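Side-chain contacts in hypothetical protein Atu0492 (Agrobacterium tumefaciens, PDB 2GMY), which is of unknown function but probably takes part in antioxidant defence as an AhpD-like member of the carboxymuconolactone decarboxylase family: residues A[23-28]-A[33-38]; A[16-21]-A[130-135]. All coordinates share one frame; numbering follows the deposited sequence.

Contact 1: residues A[23-28]-A[33-38]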
# COMPACT_ATOMS: atom_id res chain seq x y z
N ASN A 23 11.75 -30.48 -9.29
CA ASN A 23 12.38 -31.73 -8.92
C ASN A 23 13.57 -31.52 -7.98
O ASN A 23 13.77 -32.30 -7.04
CB ASN A 23 12.79 -32.47 -10.20
CG ASN A 23 13.32 -33.87 -9.94
OD1 ASN A 23 12.88 -34.57 -9.01
ND2 ASN A 23 14.28 -34.28 -10.76
N TYR A 24 14.37 -30.47 -8.22
CA TYR A 24 15.43 -30.16 -7.27
C TYR A 24 14.85 -29.91 -5.87
O TYR A 24 15.32 -30.48 -4.89
CB TYR A 24 16.31 -28.98 -7.67
CG TYR A 24 17.13 -28.59 -6.48
CD1 TYR A 24 18.18 -29.40 -6.04
CD2 TYR A 24 16.79 -27.47 -5.70
CE1 TYR A 24 18.89 -29.09 -4.90
CE2 TYR A 24 17.50 -27.15 -4.55
CZ TYR A 24 18.55 -27.97 -4.16
OH TYR A 24 19.27 -27.67 -3.03
N VAL A 25 13.85 -29.04 -5.80
CA VAL A 25 13.28 -28.66 -4.50
C VAL A 25 12.83 -29.91 -3.75
O VAL A 25 13.18 -30.11 -2.59
CB VAL A 25 12.12 -27.67 -4.63
CG1 VAL A 25 11.48 -27.43 -3.26
CG2 VAL A 25 12.63 -26.35 -5.23
N GLN A 26 12.09 -30.77 -4.46
CA GLN A 26 11.55 -32.00 -3.88
C GLN A 26 12.60 -32.93 -3.31
O GLN A 26 12.37 -33.59 -2.29
CB GLN A 26 10.70 -32.74 -4.92
CG GLN A 26 9.38 -32.06 -5.21
CD GLN A 26 8.62 -31.72 -3.94
OE1 GLN A 26 8.27 -32.60 -3.14
NE2 GLN A 26 8.37 -30.43 -3.73
N SER A 27 13.77 -33.00 -3.94
CA SER A 27 14.77 -33.95 -3.47
C SER A 27 15.94 -33.25 -2.79
O SER A 27 17.01 -33.83 -2.60
CB SER A 27 15.26 -34.83 -4.61
OG SER A 27 15.69 -34.04 -5.70
N SER A 28 15.71 -31.99 -2.39
CA SER A 28 16.79 -31.18 -1.83
C SER A 28 17.27 -31.62 -0.46
O SER A 28 18.39 -31.28 -0.06
CB SER A 28 16.35 -29.71 -1.75
OG SER A 28 15.32 -29.58 -0.78
N ARG A 33 7.55 -31.25 5.55
CA ARG A 33 6.69 -30.31 6.25
C ARG A 33 7.03 -28.86 5.91
O ARG A 33 6.14 -28.02 5.72
CB ARG A 33 6.78 -30.52 7.76
CG ARG A 33 5.89 -29.57 8.52
CD ARG A 33 5.99 -29.68 10.02
NE ARG A 33 7.33 -29.43 10.54
CZ ARG A 33 8.16 -30.39 10.95
NH1 ARG A 33 7.78 -31.66 10.89
NH2 ARG A 33 9.36 -30.07 11.42
N PHE A 34 8.33 -28.57 5.82
CA PHE A 34 8.79 -27.21 5.50
C PHE A 34 8.52 -26.87 4.03
O PHE A 34 8.17 -25.72 3.70
CB PHE A 34 10.27 -27.04 5.84
CG PHE A 34 10.59 -27.24 7.30
CD1 PHE A 34 9.72 -26.81 8.31
CD2 PHE A 34 11.80 -27.83 7.68
CE1 PHE A 34 10.02 -26.99 9.67
CE2 PHE A 34 12.11 -28.02 9.03
CZ PHE A 34 11.21 -27.59 10.02
N ILE A 35 8.68 -27.86 3.15
CA ILE A 35 8.36 -27.66 1.74
C ILE A 35 6.87 -27.36 1.58
O ILE A 35 6.49 -26.41 0.89
CB ILE A 35 8.81 -28.86 0.88
CG1 ILE A 35 10.34 -29.01 0.95
CG2 ILE A 35 8.35 -28.67 -0.57
CD1 ILE A 35 10.87 -30.25 0.20
N HIS A 36 6.02 -28.14 2.25
CA HIS A 36 4.57 -27.89 2.24
C HIS A 36 4.23 -26.49 2.73
O HIS A 36 3.43 -25.78 2.13
CB HIS A 36 3.84 -28.89 3.12
CG HIS A 36 3.90 -30.29 2.60
ND1 HIS A 36 3.74 -30.60 1.27
CD2 HIS A 36 4.07 -31.47 3.25
CE1 HIS A 36 3.83 -31.91 1.11
NE2 HIS A 36 4.03 -32.46 2.29
N LEU A 37 4.84 -26.11 3.84
CA LEU A 37 4.61 -24.80 4.45
C LEU A 37 4.99 -23.67 3.50
O LEU A 37 4.24 -22.69 3.34
CB LEU A 37 5.43 -24.72 5.74
CG LEU A 37 5.33 -23.43 6.55
CD1 LEU A 37 5.65 -23.74 8.00
CD2 LEU A 37 6.24 -22.31 5.99
N ILE A 38 6.18 -23.77 2.91
CA ILE A 38 6.65 -22.76 1.96
C ILE A 38 5.66 -22.62 0.79
O ILE A 38 5.28 -21.50 0.42
CB ILE A 38 8.06 -23.11 1.43
CG1 ILE A 38 9.10 -22.91 2.52
CG2 ILE A 38 8.37 -22.31 0.17
CD1 ILE A 38 10.42 -23.67 2.23
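Ile-35 makes every direct contact between residues 23-28 and 33-38, and its two branches divide the work. The apolar part pairs its CG2 methyl with CG1 of Val-25 at 4.3 Å, a loose touch between two buried side chains. CG2 stands anti to the backbone N of Ile-35, while the longer CG1-CD1 arm lies anti to the carbonyl carbon and extends straight outward (chi2 176°). That extension carries CD1 to the backbone O of Val-25, at 3.6 Å.

The contact with Gln-26 joins an amide to a methyl. The CA-CB bond of Gln-26 points away from helix 32-45, but its chain bends at chi2 (-50°) and brings the end back. NE2 thereby comes to 3.6 Å from CG2 of Ile-35. The same NE2 has a weak hydrogen bond to Glu-22 OE2.

The polar contacts are local to residues 23-28. Ser-28 OG donates to Val-25 O (2.9 Å), which also accepts from Ser-28 N. Two bonds therefore hold the carbonyl that CD1 of Ile-35 meets. Two residues before Val-25, the carbonyl O of Asn-23 accepts from Ser-27 OG (2.9 Å). Ser-27 N reaches that oxygen from the opposite face of the carbonyl plane. Ser-27 is also the first residue to leave helical geometry.

Ser-28 O accepts from Lys-122 NZ, and Val-25 packs on Ala-126 and Ala-129, so helix 117-139 adjoins this end. The contact joins two consecutive helices of an all-helical AhpD-like fold across a short connecting loop: the C-terminal end of helix 12-26 meets the first turn of helix 32-45.

Contact 2: residues A[16-21]-A[130-135]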
# COMPACT_ATOMS: atom_id res chain seq x y z
N LYS A 16 9.16 -28.03 -18.93
CA LYS A 16 10.16 -28.99 -18.44
C LYS A 16 11.22 -28.30 -17.58
O LYS A 16 11.67 -28.86 -16.58
CB LYS A 16 10.83 -29.72 -19.61
CG LYS A 16 9.95 -30.76 -20.27
CD LYS A 16 10.71 -31.44 -21.40
CE LYS A 16 9.79 -32.26 -22.30
NZ LYS A 16 10.57 -33.07 -23.27
N ALA A 17 11.60 -27.08 -17.96
CA ALA A 17 12.62 -26.34 -17.22
C ALA A 17 12.13 -26.01 -15.82
O ALA A 17 12.86 -26.16 -14.86
CB ALA A 17 13.04 -25.09 -17.95
N VAL A 18 10.87 -25.56 -15.71
CA VAL A 18 10.31 -25.29 -14.38
C VAL A 18 10.16 -26.58 -13.60
O VAL A 18 10.43 -26.61 -12.40
CB VAL A 18 8.99 -24.49 -14.45
CG1 VAL A 18 8.48 -24.20 -13.05
CG2 VAL A 18 9.18 -23.18 -15.18
N MET A 19 9.75 -27.66 -14.28
CA MET A 19 9.64 -28.98 -13.63
C MET A 19 10.98 -29.51 -13.10
O MET A 19 11.00 -30.19 -12.06
CB MET A 19 8.98 -30.01 -14.56
CG MET A 19 7.47 -29.84 -14.71
SD MET A 19 6.44 -29.92 -13.18
CE MET A 19 7.19 -31.20 -12.18
N ALA A 20 12.08 -29.17 -13.78
CA ALA A 20 13.41 -29.56 -13.30
C ALA A 20 13.75 -28.85 -11.99
O ALA A 20 14.31 -29.45 -11.07
CB ALA A 20 14.47 -29.31 -14.37
N LEU A 21 13.39 -27.57 -11.91
CA LEU A 21 13.64 -26.83 -10.67
C LEU A 21 12.79 -27.40 -9.53
O LEU A 21 13.28 -27.57 -8.40
CB LEU A 21 13.36 -25.33 -10.84
CG LEU A 21 13.57 -24.46 -9.60
CD1 LEU A 21 14.97 -24.62 -8.99
CD2 LEU A 21 13.29 -23.00 -9.93
N ILE A 130 8.12 -21.68 -5.87
CA ILE A 130 6.66 -21.56 -5.76
C ILE A 130 6.22 -20.21 -6.31
O ILE A 130 5.17 -20.10 -6.93
CB ILE A 130 6.12 -21.84 -4.33
CG1 ILE A 130 4.59 -21.82 -4.31
CG2 ILE A 130 6.76 -20.91 -3.31
CD1 ILE A 130 3.93 -22.87 -5.24
N ASN A 131 7.04 -19.18 -6.11
CA ASN A 131 6.70 -17.87 -6.64
C ASN A 131 6.60 -17.87 -8.17
O ASN A 131 5.82 -17.13 -8.77
CB ASN A 131 7.67 -16.80 -6.13
CG ASN A 131 7.16 -16.16 -4.85
OD1 ASN A 131 6.39 -15.20 -4.89
ND2 ASN A 131 7.55 -16.72 -3.71
N THR A 132 7.39 -18.75 -8.80
CA THR A 132 7.32 -18.95 -10.25
C THR A 132 6.03 -19.69 -10.62
O THR A 132 5.28 -19.24 -11.50
CB THR A 132 8.58 -19.66 -10.76
OG1 THR A 132 9.69 -18.75 -10.66
CG2 THR A 132 8.42 -20.07 -12.23
N TRP A 133 5.75 -20.81 -9.97
CA TRP A 133 4.51 -21.54 -10.25
C TRP A 133 3.28 -20.64 -10.05
O TRP A 133 2.35 -20.66 -10.86
CB TRP A 133 4.36 -22.78 -9.38
CG TRP A 133 5.25 -23.92 -9.75
CD1 TRP A 133 6.23 -24.48 -8.98
CD2 TRP A 133 5.22 -24.67 -10.97
NE1 TRP A 133 6.82 -25.53 -9.65
CE2 TRP A 133 6.22 -25.67 -10.88
CE3 TRP A 133 4.45 -24.60 -12.14
CZ2 TRP A 133 6.47 -26.60 -11.92
CZ3 TRP A 133 4.70 -25.51 -13.18
CH2 TRP A 133 5.70 -26.49 -13.05
N ASN A 134 3.26 -19.87 -8.97
CA ASN A 134 2.13 -18.94 -8.72
C ASN A 134 1.93 -17.95 -9.87
O ASN A 134 0.80 -17.65 -10.27
CB ASN A 134 2.32 -18.17 -7.43
CG ASN A 134 2.29 -19.05 -6.17
OD1 ASN A 134 1.81 -20.20 -6.16
ND2 ASN A 134 2.77 -18.48 -5.08
N ARG A 135 3.04 -17.42 -10.39
CA ARG A 135 2.96 -16.47 -11.50
C ARG A 135 2.46 -17.11 -12.79
O ARG A 135 1.69 -16.50 -13.53
CB ARG A 135 4.31 -15.78 -11.68
CG ARG A 135 4.57 -14.77 -10.57
CD ARG A 135 6.00 -14.24 -10.47
NE ARG A 135 5.99 -13.09 -9.56
CZ ARG A 135 5.96 -13.20 -8.23
NH1 ARG A 135 5.98 -14.40 -7.63
NH2 ARG A 135 5.91 -12.10 -7.49
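Val-18 sets its CG1 methyl over one face of the Trp-133 indole. This is a CH-pi contact: CG1 lies 3.5 Å from the centroid of the six-membered ring, 19° off the ring normal. It is offset toward the rim, and its nearest ring atom is CZ2, at 3.3 Å. The same methyl touches CG2 of Thr-132 at 4.2 Å, so it bridges two consecutive residues of helix 117-139.

Met-19 adds a Met-aromatic contact. Its SD approaches the ring obliquely and lies 3.5 Å from CH2 of Trp-133. The side chain of Met-19 starts away from helix 117-139. Bends along its chain fold it back, and it crosses the indole at about a right angle.

Several features position these groups. Val-18 chi1 (-178°) turns CG1 anti to the backbone N, the position from which it covers the indole. The indole reaches helix 12-26 with its six-membered ring. Trp-133 NE1 donates to Glu-22 OE1, just beyond residues 16-21, and this bond helps fix the rotation of the ring.

Farther back on residues 130-135, Arg-135 NH1 donates to both Asn-131 O (3.0 Å) and Asn-131 OD1 (2.9 Å). The OD1 bond lies in the carbonyl plane on a lone pair, whereas NH1 sits above the plane of the backbone C=O. Arg-135 NH2 also donates to Thr-96 O of the second subunit.

The axes of 16-21 and 130-135 approach to 10.9 Å and run roughly antiparallel, at 147°. Val-125 of the second subunit also packs on Val-18, while Ile-130 packs on helix 32-45 of the same chain.

Both contacts use helix 12-26. Contact 1 takes its C-terminal end and contact 2 its middle, and their centres lie 13 Å apart. Contact 1 is nested along the chain within the loop closed by contact 2. They also meet directly: Ile-38 O of contact 1 lies 4.1 Å from Ile-130 CG2 of contact 2. Glu-22, between the two segments of helix 12-26, has one carboxylate oxygen bonded to each contact, the one to contact 1 weakly. Cys-48, Cys-51 and His-55, which Asn-134 and Ile-130 touch, match the CxxC and histidine pattern of AhpD-like proteins and probably mark the active site. Contact 2 thus backs onto that region through helix 117-139.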